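Local coordinates for TOG array regulator of axonemal microtubules protein 1 (Mus musculus, PDB 5DN7) that binds microtubules and promotes their polymerization through its TOG domains, is involved in ciliogenesis, and is required for cilium length control and ciliary microtubule acetylation and polyglutamylation, at residues 45-50 against 87-92; 100-105 against 136-141; 111-116 against 156-161; 169-174 against 249-254; 186-191 against 225-230. All blocks are in the same frame, centred on the assembly; numbering follows the deposited sequence.

Interaction 1 (45-50 against 87-92)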
# COMPACT_ATOMS: atom_id res chain seq x y z
N GLU A 45 -7.25 1.59 -21.75
CA GLU A 45 -8.61 1.21 -21.39
C GLU A 45 -9.10 0.03 -22.24
O GLU A 45 -9.82 -0.85 -21.75
CB GLU A 45 -9.55 2.40 -21.53
CG GLU A 45 -10.98 2.00 -21.58
CD GLU A 45 -11.62 2.13 -20.23
OE1 GLU A 45 -10.85 2.35 -19.26
OE2 GLU A 45 -12.86 2.00 -20.12
N GLU A 46 -8.69 0.01 -23.51
CA GLU A 46 -8.88 -1.16 -24.36
C GLU A 46 -8.34 -2.42 -23.67
O GLU A 46 -9.03 -3.44 -23.57
CB GLU A 46 -8.18 -0.94 -25.71
CG GLU A 46 -9.02 -1.26 -26.93
CD GLU A 46 -8.45 -0.64 -28.20
OE1 GLU A 46 -8.50 0.60 -28.34
OE2 GLU A 46 -7.93 -1.39 -29.06
N LEU A 47 -7.10 -2.32 -23.20
CA LEU A 47 -6.46 -3.39 -22.45
C LEU A 47 -7.32 -3.84 -21.28
O LEU A 47 -7.51 -5.03 -21.07
CB LEU A 47 -5.09 -2.93 -21.94
CG LEU A 47 -4.27 -4.00 -21.22
CD1 LEU A 47 -4.28 -5.29 -22.02
CD2 LEU A 47 -2.83 -3.50 -21.00
N LYS A 48 -7.84 -2.88 -20.52
CA LYS A 48 -8.75 -3.22 -19.42
C LYS A 48 -9.94 -4.06 -19.91
O LYS A 48 -10.34 -5.08 -19.29
CB LYS A 48 -9.24 -1.95 -18.73
CG LYS A 48 -9.79 -2.16 -17.34
CD LYS A 48 -10.22 -0.85 -16.72
CE LYS A 48 -11.60 -0.45 -17.20
NZ LYS A 48 -12.16 0.65 -16.36
N GLN A 49 -10.50 -3.64 -21.04
CA GLN A 49 -11.60 -4.37 -21.64
C GLN A 49 -11.19 -5.81 -21.91
O GLN A 49 -11.92 -6.74 -21.55
CB GLN A 49 -12.07 -3.69 -22.93
CG GLN A 49 -12.52 -2.24 -22.76
CD GLN A 49 -13.68 -2.08 -21.79
OE1 GLN A 49 -14.84 -2.10 -22.20
NE2 GLN A 49 -13.37 -1.92 -20.50
N LEU A 50 -10.03 -5.99 -22.53
CA LEU A 50 -9.54 -7.34 -22.81
C LEU A 50 -9.39 -8.16 -21.53
O LEU A 50 -9.68 -9.35 -21.51
CB LEU A 50 -8.20 -7.31 -23.53
CG LEU A 50 -8.22 -6.73 -24.94
CD1 LEU A 50 -6.83 -6.82 -25.54
CD2 LEU A 50 -9.25 -7.44 -25.79
N LEU A 87 -3.05 1.38 -13.43
CA LEU A 87 -3.41 0.91 -12.10
C LEU A 87 -4.75 0.19 -12.10
O LEU A 87 -4.91 -0.81 -11.42
CB LEU A 87 -3.44 2.05 -11.09
CG LEU A 87 -2.07 2.53 -10.63
CD1 LEU A 87 -2.18 3.76 -9.75
CD2 LEU A 87 -1.37 1.39 -9.88
N GLN A 88 -5.70 0.69 -12.88
CA GLN A 88 -6.95 -0.04 -13.04
C GLN A 88 -6.76 -1.42 -13.70
O GLN A 88 -7.36 -2.44 -13.28
CB GLN A 88 -7.93 0.78 -13.85
CG GLN A 88 -8.51 1.92 -13.06
CD GLN A 88 -9.58 2.61 -13.83
OE1 GLN A 88 -9.35 3.06 -14.96
NE2 GLN A 88 -10.77 2.69 -13.25
N VAL A 89 -5.92 -1.46 -14.73
CA VAL A 89 -5.60 -2.74 -15.35
C VAL A 89 -4.94 -3.72 -14.35
O VAL A 89 -5.27 -4.89 -14.29
CB VAL A 89 -4.69 -2.54 -16.56
CG1 VAL A 89 -4.05 -3.87 -16.97
CG2 VAL A 89 -5.50 -1.93 -17.70
N LEU A 90 -4.00 -3.21 -13.56
CA LEU A 90 -3.29 -3.98 -12.56
C LEU A 90 -4.24 -4.49 -11.48
O LEU A 90 -4.14 -5.64 -11.06
CB LEU A 90 -2.18 -3.13 -11.95
CG LEU A 90 -1.28 -3.81 -10.91
CD1 LEU A 90 -0.66 -5.04 -11.52
CD2 LEU A 90 -0.21 -2.84 -10.38
N HIS A 91 -5.15 -3.64 -11.03
CA HIS A 91 -6.16 -4.04 -10.07
C HIS A 91 -7.00 -5.19 -10.61
O HIS A 91 -7.24 -6.19 -9.92
CB HIS A 91 -7.09 -2.88 -9.70
CG HIS A 91 -8.16 -3.27 -8.73
ND1 HIS A 91 -9.44 -2.75 -8.77
CD2 HIS A 91 -8.14 -4.12 -7.68
CE1 HIS A 91 -10.16 -3.28 -7.80
NE2 HIS A 91 -9.39 -4.12 -7.12
N LEU A 92 -7.46 -5.02 -11.86
CA LEU A 92 -8.29 -6.05 -12.47
C LEU A 92 -7.50 -7.36 -12.59
O LEU A 92 -8.02 -8.44 -12.29
CB LEU A 92 -8.80 -5.59 -13.83
CG LEU A 92 -9.63 -6.61 -14.61
CD1 LEU A 92 -10.78 -7.12 -13.75
CD2 LEU A 92 -10.19 -5.95 -15.86

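Interaction 2 (100-105 against 136-141)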
# COMPACT_ATOMS: atom_id res chain seq x y z
N GLN A 100 -3.13 -16.92 -7.42
CA GLN A 100 -1.98 -16.84 -8.24
C GLN A 100 -1.24 -15.54 -7.91
O GLN A 100 -0.12 -15.37 -8.29
CB GLN A 100 -2.40 -16.82 -9.70
CG GLN A 100 -2.31 -18.15 -10.41
CD GLN A 100 -2.37 -18.01 -11.91
OE1 GLN A 100 -1.36 -17.91 -12.56
NE2 GLN A 100 -3.55 -18.01 -12.44
N VAL A 101 -1.90 -14.62 -7.24
CA VAL A 101 -1.25 -13.38 -6.93
C VAL A 101 -0.10 -13.63 -6.01
O VAL A 101 0.84 -12.90 -6.00
CB VAL A 101 -2.17 -12.24 -6.47
CG1 VAL A 101 -2.44 -12.28 -4.99
CG2 VAL A 101 -1.57 -10.91 -6.85
N GLN A 102 -0.19 -14.70 -5.26
CA GLN A 102 0.84 -15.00 -4.28
C GLN A 102 2.14 -15.12 -5.05
O GLN A 102 3.20 -14.69 -4.58
CB GLN A 102 0.53 -16.31 -3.55
CG GLN A 102 1.47 -16.61 -2.40
CD GLN A 102 0.80 -17.42 -1.30
OE1 GLN A 102 -0.20 -16.99 -0.72
NE2 GLN A 102 1.36 -18.59 -1.00
N GLN A 103 2.07 -15.71 -6.24
CA GLN A 103 3.22 -15.85 -7.07
C GLN A 103 3.73 -14.51 -7.47
O GLN A 103 4.89 -14.37 -7.77
CB GLN A 103 2.88 -16.65 -8.33
CG GLN A 103 4.03 -16.81 -9.28
CD GLN A 103 5.23 -17.49 -8.62
OE1 GLN A 103 5.14 -18.60 -8.22
NE2 GLN A 103 6.33 -16.79 -8.50
N PHE A 104 2.88 -13.49 -7.51
CA PHE A 104 3.48 -12.23 -7.98
C PHE A 104 3.50 -11.09 -6.97
O PHE A 104 3.46 -9.91 -7.34
CB PHE A 104 2.74 -11.76 -9.24
CG PHE A 104 2.76 -12.76 -10.34
CD1 PHE A 104 3.85 -12.86 -11.18
CD2 PHE A 104 1.68 -13.60 -10.54
CE1 PHE A 104 3.87 -13.78 -12.19
CE2 PHE A 104 1.70 -14.53 -11.55
CZ PHE A 104 2.79 -14.62 -12.38
N LEU A 105 3.56 -11.44 -5.69
CA LEU A 105 3.43 -10.47 -4.62
C LEU A 105 4.48 -9.35 -4.68
O LEU A 105 4.17 -8.16 -4.50
CB LEU A 105 3.52 -11.19 -3.28
CG LEU A 105 3.08 -10.41 -2.06
CD1 LEU A 105 1.64 -9.96 -2.27
CD2 LEU A 105 3.24 -11.28 -0.82
N LYS A 136 -6.09 -9.29 1.51
CA LYS A 136 -7.14 -10.28 1.55
C LYS A 136 -6.62 -11.64 1.09
O LYS A 136 -7.01 -12.67 1.62
CB LYS A 136 -8.31 -9.85 0.67
CG LYS A 136 -9.52 -10.78 0.78
CD LYS A 136 -10.32 -10.82 -0.52
CE LYS A 136 -10.58 -9.42 -1.06
NZ LYS A 136 -11.19 -8.50 -0.05
N GLU A 137 -5.73 -11.64 0.10
CA GLU A 137 -5.30 -12.89 -0.53
C GLU A 137 -4.14 -13.58 0.19
O GLU A 137 -4.15 -14.80 0.36
CB GLU A 137 -4.93 -12.64 -2.00
CG GLU A 137 -6.14 -12.34 -2.89
CD GLU A 137 -7.14 -13.50 -2.92
OE1 GLU A 137 -8.36 -13.25 -2.74
OE2 GLU A 137 -6.70 -14.66 -3.12
N VAL A 138 -3.13 -12.83 0.63
CA VAL A 138 -1.99 -13.45 1.30
C VAL A 138 -1.84 -13.07 2.77
O VAL A 138 -0.86 -13.41 3.42
CB VAL A 138 -0.68 -13.13 0.55
CG1 VAL A 138 -0.92 -13.24 -0.95
CG2 VAL A 138 -0.14 -11.73 0.89
N GLY A 139 -2.83 -12.37 3.31
CA GLY A 139 -2.77 -11.98 4.71
C GLY A 139 -2.03 -10.66 4.90
O GLY A 139 -1.03 -10.39 4.23
N PRO A 140 -2.54 -9.83 5.81
CA PRO A 140 -2.05 -8.46 6.05
C PRO A 140 -0.60 -8.39 6.54
O PRO A 140 0.14 -7.49 6.13
CB PRO A 140 -3.00 -7.94 7.13
CG PRO A 140 -3.61 -9.19 7.76
CD PRO A 140 -3.71 -10.17 6.64
N GLN A 141 -0.18 -9.31 7.41
CA GLN A 141 1.16 -9.20 7.97
C GLN A 141 2.25 -9.33 6.90
O GLN A 141 3.16 -8.50 6.84
CB GLN A 141 1.37 -10.23 9.08
CG GLN A 141 2.71 -10.07 9.82
CD GLN A 141 2.86 -8.69 10.44
OE1 GLN A 141 2.31 -8.40 11.50
NE2 GLN A 141 3.59 -7.81 9.74

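Interaction 3 (111-116 against 156-161)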
# COMPACT_ATOMS: atom_id res chain seq x y z
N ALA A 111 5.38 -2.35 -8.06
CA ALA A 111 4.54 -1.53 -8.95
C ALA A 111 3.67 -0.58 -8.14
O ALA A 111 3.55 0.60 -8.47
CB ALA A 111 3.67 -2.41 -9.83
N SER A 112 3.10 -1.06 -7.05
CA SER A 112 2.21 -0.21 -6.27
C SER A 112 2.95 0.85 -5.46
O SER A 112 2.45 1.97 -5.27
CB SER A 112 1.35 -1.08 -5.37
OG SER A 112 0.60 -1.99 -6.17
N VAL A 113 4.15 0.53 -5.01
CA VAL A 113 4.93 1.49 -4.25
C VAL A 113 5.37 2.65 -5.16
O VAL A 113 5.38 3.81 -4.74
CB VAL A 113 6.17 0.84 -3.58
CG1 VAL A 113 7.09 1.93 -3.02
CG2 VAL A 113 5.73 -0.12 -2.48
N LYS A 114 5.73 2.33 -6.41
CA LYS A 114 6.09 3.38 -7.37
C LYS A 114 5.10 4.56 -7.42
O LYS A 114 5.52 5.72 -7.43
CB LYS A 114 6.24 2.80 -8.77
CG LYS A 114 6.64 3.84 -9.80
CD LYS A 114 6.65 3.29 -11.21
CE LYS A 114 7.73 2.24 -11.39
NZ LYS A 114 7.76 1.71 -12.78
N VAL A 115 3.79 4.28 -7.44
CA VAL A 115 2.80 5.34 -7.61
C VAL A 115 2.39 6.00 -6.29
O VAL A 115 1.56 6.90 -6.28
CB VAL A 115 1.52 4.83 -8.32
CG1 VAL A 115 1.85 4.34 -9.72
CG2 VAL A 115 0.79 3.75 -7.48
N LEU A 116 2.96 5.57 -5.17
CA LEU A 116 2.64 6.20 -3.89
C LEU A 116 3.16 7.64 -3.79
O LEU A 116 2.69 8.42 -2.94
CB LEU A 116 3.22 5.39 -2.75
CG LEU A 116 2.75 3.96 -2.48
CD1 LEU A 116 3.43 3.51 -1.21
CD2 LEU A 116 1.24 3.86 -2.36
N SER A 156 9.37 11.18 0.77
CA SER A 156 8.61 11.19 2.01
C SER A 156 7.10 10.86 1.84
O SER A 156 6.46 10.37 2.79
CB SER A 156 8.77 12.54 2.72
OG SER A 156 8.33 13.62 1.92
N ARG A 157 6.52 11.06 0.66
CA ARG A 157 5.12 10.65 0.49
C ARG A 157 5.00 9.12 0.46
O ARG A 157 4.00 8.57 0.92
CB ARG A 157 4.48 11.23 -0.77
CG ARG A 157 2.97 10.96 -0.81
CD ARG A 157 2.28 11.48 -2.06
NE ARG A 157 1.37 10.47 -2.61
CZ ARG A 157 0.15 10.23 -2.15
NH1 ARG A 157 -0.33 10.94 -1.14
NH2 ARG A 157 -0.60 9.29 -2.72
N VAL A 158 6.03 8.44 -0.06
CA VAL A 158 6.07 6.99 -0.02
C VAL A 158 6.05 6.53 1.43
O VAL A 158 5.25 5.67 1.78
CB VAL A 158 7.34 6.43 -0.73
CG1 VAL A 158 7.53 4.94 -0.40
CG2 VAL A 158 7.22 6.64 -2.22
N ARG A 159 6.90 7.12 2.26
CA ARG A 159 6.96 6.75 3.67
C ARG A 159 5.61 6.99 4.37
O ARG A 159 5.09 6.13 5.11
CB ARG A 159 8.10 7.53 4.37
CG ARG A 159 9.48 7.31 3.67
CD ARG A 159 10.66 7.61 4.58
NE ARG A 159 10.68 8.99 5.07
CZ ARG A 159 11.12 10.04 4.37
NH1 ARG A 159 11.57 9.88 3.12
NH2 ARG A 159 11.11 11.25 4.92
N GLU A 160 5.07 8.19 4.13
CA GLU A 160 3.78 8.58 4.69
C GLU A 160 2.68 7.56 4.36
O GLU A 160 1.97 7.11 5.25
CB GLU A 160 3.38 9.96 4.16
CG GLU A 160 2.26 10.61 4.97
CD GLU A 160 1.59 11.81 4.26
OE1 GLU A 160 2.23 12.48 3.41
OE2 GLU A 160 0.41 12.07 4.58
N GLU A 161 2.56 7.22 3.08
CA GLU A 161 1.57 6.26 2.62
C GLU A 161 1.82 4.83 3.07
O GLU A 161 0.87 4.08 3.25
CB GLU A 161 1.50 6.30 1.10
CG GLU A 161 0.77 7.54 0.60
CD GLU A 161 -0.65 7.61 1.15
OE1 GLU A 161 -1.56 7.01 0.54
OE2 GLU A 161 -0.86 8.28 2.19

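Interaction 4 (169-174 against 249-254)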
# COMPACT_ATOMS: atom_id res chain seq x y z
N SER A 169 -4.67 -1.36 7.27
CA SER A 169 -4.54 -2.78 7.58
C SER A 169 -4.99 -3.12 9.01
O SER A 169 -5.77 -4.05 9.21
CB SER A 169 -3.08 -3.20 7.37
OG SER A 169 -2.97 -4.59 7.12
N LEU A 170 -4.52 -2.36 9.98
CA LEU A 170 -4.80 -2.64 11.37
C LEU A 170 -6.25 -2.32 11.72
O LEU A 170 -6.78 -2.84 12.70
CB LEU A 170 -3.87 -1.84 12.28
CG LEU A 170 -2.40 -2.25 12.34
CD1 LEU A 170 -1.54 -1.02 12.67
CD2 LEU A 170 -2.24 -3.36 13.40
N LEU A 171 -6.88 -1.46 10.93
CA LEU A 171 -8.30 -1.19 11.12
C LEU A 171 -9.21 -2.16 10.33
O LEU A 171 -10.41 -2.18 10.52
CB LEU A 171 -8.64 0.26 10.72
CG LEU A 171 -8.14 1.44 11.57
CD1 LEU A 171 -8.38 2.77 10.87
CD2 LEU A 171 -8.81 1.43 12.93
N THR A 172 -8.63 -2.93 9.42
CA THR A 172 -9.43 -3.85 8.61
C THR A 172 -9.40 -5.30 9.15
O THR A 172 -10.36 -6.05 8.97
CB THR A 172 -8.93 -3.83 7.15
OG1 THR A 172 -9.01 -2.50 6.66
CG2 THR A 172 -9.74 -4.77 6.26
N TYR A 173 -8.32 -5.65 9.84
CA TYR A 173 -8.06 -7.02 10.26
C TYR A 173 -7.93 -7.11 11.78
O TYR A 173 -7.44 -6.17 12.40
CB TYR A 173 -6.80 -7.55 9.58
CG TYR A 173 -7.00 -7.72 8.10
CD1 TYR A 173 -7.67 -8.83 7.61
CD2 TYR A 173 -6.57 -6.76 7.18
CE1 TYR A 173 -7.88 -9.01 6.27
CE2 TYR A 173 -6.80 -6.92 5.81
CZ TYR A 173 -7.45 -8.05 5.37
OH TYR A 173 -7.70 -8.27 4.03
N PRO A 174 -8.37 -8.24 12.37
CA PRO A 174 -8.27 -8.42 13.83
C PRO A 174 -6.82 -8.43 14.34
O PRO A 174 -5.90 -8.73 13.58
CB PRO A 174 -8.94 -9.78 14.07
CG PRO A 174 -8.85 -10.50 12.76
CD PRO A 174 -8.90 -9.44 11.69
N THR A 249 -9.09 8.45 21.07
CA THR A 249 -9.87 8.51 19.83
C THR A 249 -9.00 7.93 18.72
O THR A 249 -7.79 8.11 18.71
CB THR A 249 -10.33 9.95 19.50
OG1 THR A 249 -11.00 9.97 18.22
CG2 THR A 249 -9.16 10.93 19.48
N LEU A 250 -9.62 7.22 17.80
CA LEU A 250 -8.87 6.48 16.82
C LEU A 250 -9.18 6.99 15.42
O LEU A 250 -10.26 7.53 15.21
CB LEU A 250 -9.20 4.99 16.92
CG LEU A 250 -8.76 4.29 18.21
CD1 LEU A 250 -9.49 2.97 18.32
CD2 LEU A 250 -7.24 4.09 18.21
N PRO A 251 -8.25 6.81 14.47
CA PRO A 251 -8.59 7.12 13.08
C PRO A 251 -9.62 6.11 12.58
O PRO A 251 -9.89 5.14 13.28
CB PRO A 251 -7.25 6.95 12.35
CG PRO A 251 -6.59 5.84 13.12
CD PRO A 251 -6.93 6.14 14.57
N ARG A 252 -10.19 6.34 11.41
CA ARG A 252 -11.20 5.44 10.85
C ARG A 252 -10.94 5.34 9.38
O ARG A 252 -10.15 6.13 8.84
CB ARG A 252 -12.63 5.95 11.10
CG ARG A 252 -12.92 7.30 10.42
CD ARG A 252 -14.38 7.75 10.62
NE ARG A 252 -15.33 6.78 10.06
CZ ARG A 252 -15.70 6.75 8.79
NH1 ARG A 252 -15.22 7.64 7.94
NH2 ARG A 252 -16.57 5.83 8.37
N LEU A 253 -11.64 4.43 8.73
CA LEU A 253 -11.52 4.24 7.29
C LEU A 253 -12.73 4.77 6.56
O LEU A 253 -13.86 4.50 6.96
CB LEU A 253 -11.36 2.76 6.95
CG LEU A 253 -10.07 2.06 7.36
CD1 LEU A 253 -10.12 0.64 6.84
CD2 LEU A 253 -8.87 2.80 6.80
N THR A 254 -12.51 5.49 5.48
CA THR A 254 -13.60 5.84 4.58
C THR A 254 -14.02 4.60 3.80
O THR A 254 -13.37 3.57 3.87
CB THR A 254 -13.22 6.92 3.59
OG1 THR A 254 -12.37 6.36 2.58
CG2 THR A 254 -12.51 8.06 4.30

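Interaction 5 (186-191 against 225-230)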
# COMPACT_ATOMS: atom_id res chain seq x y z
N ASP A 186 8.95 -1.93 13.69
CA ASP A 186 9.14 -1.57 12.30
C ASP A 186 8.61 -0.15 12.02
O ASP A 186 9.09 0.53 11.11
CB ASP A 186 8.44 -2.56 11.36
CG ASP A 186 9.19 -3.89 11.22
OD1 ASP A 186 10.39 -3.96 11.58
OD2 ASP A 186 8.58 -4.86 10.71
N LEU A 187 7.63 0.29 12.80
CA LEU A 187 6.97 1.58 12.54
C LEU A 187 7.59 2.71 13.35
O LEU A 187 7.48 3.87 12.98
CB LEU A 187 5.48 1.51 12.84
CG LEU A 187 4.57 0.91 11.76
CD1 LEU A 187 3.16 0.81 12.30
CD2 LEU A 187 4.58 1.78 10.49
N ALA A 188 8.24 2.37 14.45
CA ALA A 188 8.83 3.37 15.34
C ALA A 188 9.79 4.38 14.64
O ALA A 188 9.85 5.53 15.06
CB ALA A 188 9.56 2.68 16.49
N PRO A 189 10.52 3.97 13.58
CA PRO A 189 11.37 4.99 12.95
C PRO A 189 10.59 6.13 12.31
O PRO A 189 11.12 7.23 12.14
CB PRO A 189 12.13 4.20 11.88
CG PRO A 189 12.16 2.81 12.40
CD PRO A 189 10.86 2.61 13.09
N ALA A 190 9.34 5.88 11.95
CA ALA A 190 8.54 6.94 11.35
C ALA A 190 8.18 8.01 12.39
O ALA A 190 7.88 9.16 12.05
CB ALA A 190 7.29 6.34 10.73
N LEU A 191 8.24 7.63 13.67
CA LEU A 191 7.99 8.56 14.76
C LEU A 191 9.05 9.66 14.80
O LEU A 191 8.79 10.74 15.30
CB LEU A 191 7.95 7.84 16.10
CG LEU A 191 6.75 6.92 16.41
CD1 LEU A 191 6.94 6.19 17.70
CD2 LEU A 191 5.50 7.76 16.48
N VAL A 225 9.44 2.93 21.20
CA VAL A 225 9.86 4.32 21.22
C VAL A 225 11.31 4.42 21.73
O VAL A 225 12.09 5.26 21.28
CB VAL A 225 8.93 5.20 22.09
CG1 VAL A 225 9.48 6.64 22.22
CG2 VAL A 225 7.48 5.21 21.56
N ASP A 226 11.68 3.55 22.67
CA ASP A 226 13.03 3.60 23.19
C ASP A 226 14.06 3.28 22.11
O ASP A 226 15.13 3.85 22.12
CB ASP A 226 13.22 2.63 24.36
CG ASP A 226 12.73 3.21 25.66
OD1 ASP A 226 12.66 4.45 25.77
OD2 ASP A 226 12.40 2.41 26.57
N THR A 227 13.73 2.37 21.19
CA THR A 227 14.67 2.06 20.12
C THR A 227 14.96 3.22 19.13
O THR A 227 15.88 3.12 18.31
CB THR A 227 14.20 0.84 19.29
OG1 THR A 227 13.11 1.20 18.44
CG2 THR A 227 13.79 -0.29 20.19
N VAL A 228 14.20 4.31 19.19
CA VAL A 228 14.45 5.38 18.24
C VAL A 228 14.68 6.74 18.89
O VAL A 228 14.93 7.70 18.18
CB VAL A 228 13.29 5.54 17.22
CG1 VAL A 228 13.05 4.25 16.46
CG2 VAL A 228 12.04 6.04 17.89
N GLU A 229 14.61 6.84 20.21
CA GLU A 229 14.92 8.12 20.84
C GLU A 229 15.78 8.05 22.12
O GLU A 229 16.94 8.45 22.10
CB GLU A 229 13.64 8.90 21.15
CG GLU A 229 13.92 10.25 21.83
CD GLU A 229 13.17 11.41 21.20
OE1 GLU A 229 13.64 11.93 20.16
OE2 GLU A 229 12.12 11.82 21.75
N LEU A 230 15.22 7.55 23.22
CA LEU A 230 15.93 7.56 24.52
C LEU A 230 16.20 8.99 24.99
O LEU A 230 15.80 9.37 26.10
CB LEU A 230 17.26 6.79 24.45
CG LEU A 230 17.29 5.28 24.23
CD1 LEU A 230 18.71 4.74 24.49
CD2 LEU A 230 16.28 4.57 25.10

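Interaction 1 (45-50 against 87-92)
Lys48 NZ has two polar side chains beside it: the amide of Gln88 on the neighbouring helix and the carboxylate of Glu45, one turn earlier on its own helix. Its salt bridge to Glu45 OE1 is a long one at 3.6 Å, while Gln88 OE1 stands 4.0 Å from NZ, so the charge meets the amide more as a neighbour than as a bonded partner. The setting is the helical solenoid of the TOG domain, where segment 45-50 belongs to a predicted HEAT repeat and segment 87-92 to the next. The two helices run nearly parallel, at 11°, and the axes of the two short segments come within 9.2 Å. Lys48 contributes its aliphatic chain as well as its charge. Its CG is anti to the backbone N (chi1 -161°), and CG and CD lie along the other helix in the straight part of the chain, CD touching Gln88 CB; the bend at chi3 (82°) then turns CE. Beneath this polar rim, Val89 CG2 is pressed against the Lys48 backbone, 3.8 Å from its N, and meets Lys48 CB as well. Val89 CG1 points further in, to Leu47 CD2 at 4.2 Å, where Phe67 of helix 61-74 packs on both residues. Leu92, one turn beyond Gln88, crosses the lysine chain at about a right angle. Its CD2 comes within 4.1 Å of Lys48 CG and closer still to the backbone, 3.5 Å from Lys48 O.

Interaction 2 (100-105 against 136-141)
Val138 and Leu105 reach toward each other tip to tip, CG2 of the valine facing the fork of the leucine at 3.8 Å from CD2 and 4.0 Å from CD1. Both residues fall in one predicted HEAT repeat of the TOG domain: the start of helix 105-114 and the turn before it lie beside the end of helix 121-138. Val138 divides its branches between two partners. With CG1 anti to its own carbonyl carbon (chi1 -42°), that methyl is turned to Gln102, whose side chain crosses that of the valine obliquely and lays OE1 3.8 Å from CG1, an amide oxygen against a methyl and not a hydrogen bond. CG2 takes the crowded position between backbone N and carbonyl carbon, and from there meets Leu105. An alanine in place of Val138 would probably leave the Leu105 methyls without the CG2 they meet and open a gap where CG1 lies against Gln102 OE1 and Val101. On the other side of Gln102 in sequence, Val101 crosses Glu137 at about a right angle, and the glutamate offers its aliphatic base and not its carboxylate. Around this set, Leu134 of helix 121-138 packs on Val101 and Leu105, and Arg142 of helix 140-148 on Gln102 and Leu105. At the Val101 end, CG1 lies 3.9 Å from Glu137 CB and, less closely, 4.4 Å from Val138 CG1.

Interaction 3 (111-116 against 156-161)
Arg157 comes first along the helix start that faces Leu116, in a contact that joins two predicted, successive HEAT repeats of the TOG solenoid. In the conformer described, its side chain runs close by the Leu116 carbonyl, with CG 3.3 Å from Leu116 O. The hydrogen bond from Arg157 NE to the same oxygen, modelled at 2.5 Å and strongly bent, is doubtful in detail, because it is very short and the arginine has a second conformer. Val158 follows with the apolar part. Its side chain crosses that of Val113 at about a right angle, CG1 to CG1 4.0 Å, and its CG2 meets Leu116 CB at 4.2 Å. Leu116 CD1 reaches further along the helix, past Val158 O, to Glu161 CB at 4.1 Å. Glu161, a turn on from Arg157, has its CG anti to the carbonyl carbon (chi1 -75°), which in this conformer sets that atom over the centre of the Arg157 guanidinium. Its carboxylate is turned to other partners, hydrogen-bonded to Tyr127 OH of helix 121-138 and to Asn164 ND2. With a neutral donor on each oxygen and a guanidinium nearby, this buried carboxylate would probably remain charged.

Interaction 4 (169-174 against 249-254)
Leu171 and Leu253 form an apolar contact at the surface of the TOG domain, where the last turn of helix 156-172 meets the extended chain that follows the solenoid helices. Leu171 carries most of it. Its CG is anti to the carbonyl carbon (chi1 -69°), and the branch beyond lies over the backbone of the extended segment, with CD1 3.7 Å from Pro251 O and 3.9 Å from Arg252 CA. That same methyl touches Leu253 CG at 4.0 Å and the Pro251 ring at CG, so one leucine tip meets three successive residues. Leu253 answers by placing CG beside Leu171 CB, and its side chain crosses that of Thr172 at about a right angle, CD1 3.3 Å from OG1. The threonine hydroxyl is hydrogen-bonded to Cys168 O in its own helix, and it meets the methyl only by packing. An alanine in place of Leu253 would take away the CG and methyls against which Leu171 CB and CD1 and the Thr172 hydroxyl pack, and would probably leave a gap there. Beyond the pair, Arg252 joins strand 252-253 to strand 259-260 through backbone hydrogen bonds and a salt bridge with Glu260, Pro251 packs on Glu204 and Val208 of helix 196-213, and Thr172 rests on Leu132 of helix 121-138.

Interaction 5 (186-191 against 225-230)
Ala188 and Val228 make the closest meeting of side chains, methyl to methyl, with Ala188 CB 3.8 Å from Val228 CG1. A second apolar pair lies further in: Leu191 CD1 touches Val225 CG2 at 4.0 Å, the two side chains crossing at about a right angle. The leucine side chain also packs on Phe206 of helix 196-213. Pro189 adds a looser contact, its CD 4.3 Å from the Val228 CG1 methyl. All of these join segments 186-191 and 225-230, which carry on from helices 180-187 and 219-226 in the helical solenoid of the TOG domain, the first segment lying in a predicted HEAT repeat. Val237 and Val241 of helix 237-246 pack on both Leu191 and Val225, covering the inner pair from a third helix. The remaining contacts put methyls against the backbone. Val228 straddles the Ala188 carbonyl, CG2 3.6 Å and CG1 3.7 Å from its O, and CG1 is also 3.8 Å from Pro189 N. That oxygen is already the acceptor of the Leu191 N-H within its own turn. The Thr227 hydroxyl stands off, OG1 4.3 Å from Ala188 CB, and is hydrogen-bonded to Ala224 O.

How the interactions relate
The five contacts follow the length of the TOG2 solenoid, interaction 1 at one side and interaction 5 at the other, with centres about 40 Å apart. Interaction 1 closes before the others open. Interactions 2 and 3 then interleave along the chain, and interaction 5 is nested within the loop closed by interaction 4. Helix 156-172 serves interactions 3 and 4, one contact near each of its ends. Neighbours also touch directly: Leu87 CD1 meets Val115 CG2 at 3.7 Å between interactions 1 and 3, and Pro140 packs on Tyr173 between interactions 2 and 4. Contacts of this kind link successive helices, consistent with a continuous HEAT array able to present a microtubule-binding surface.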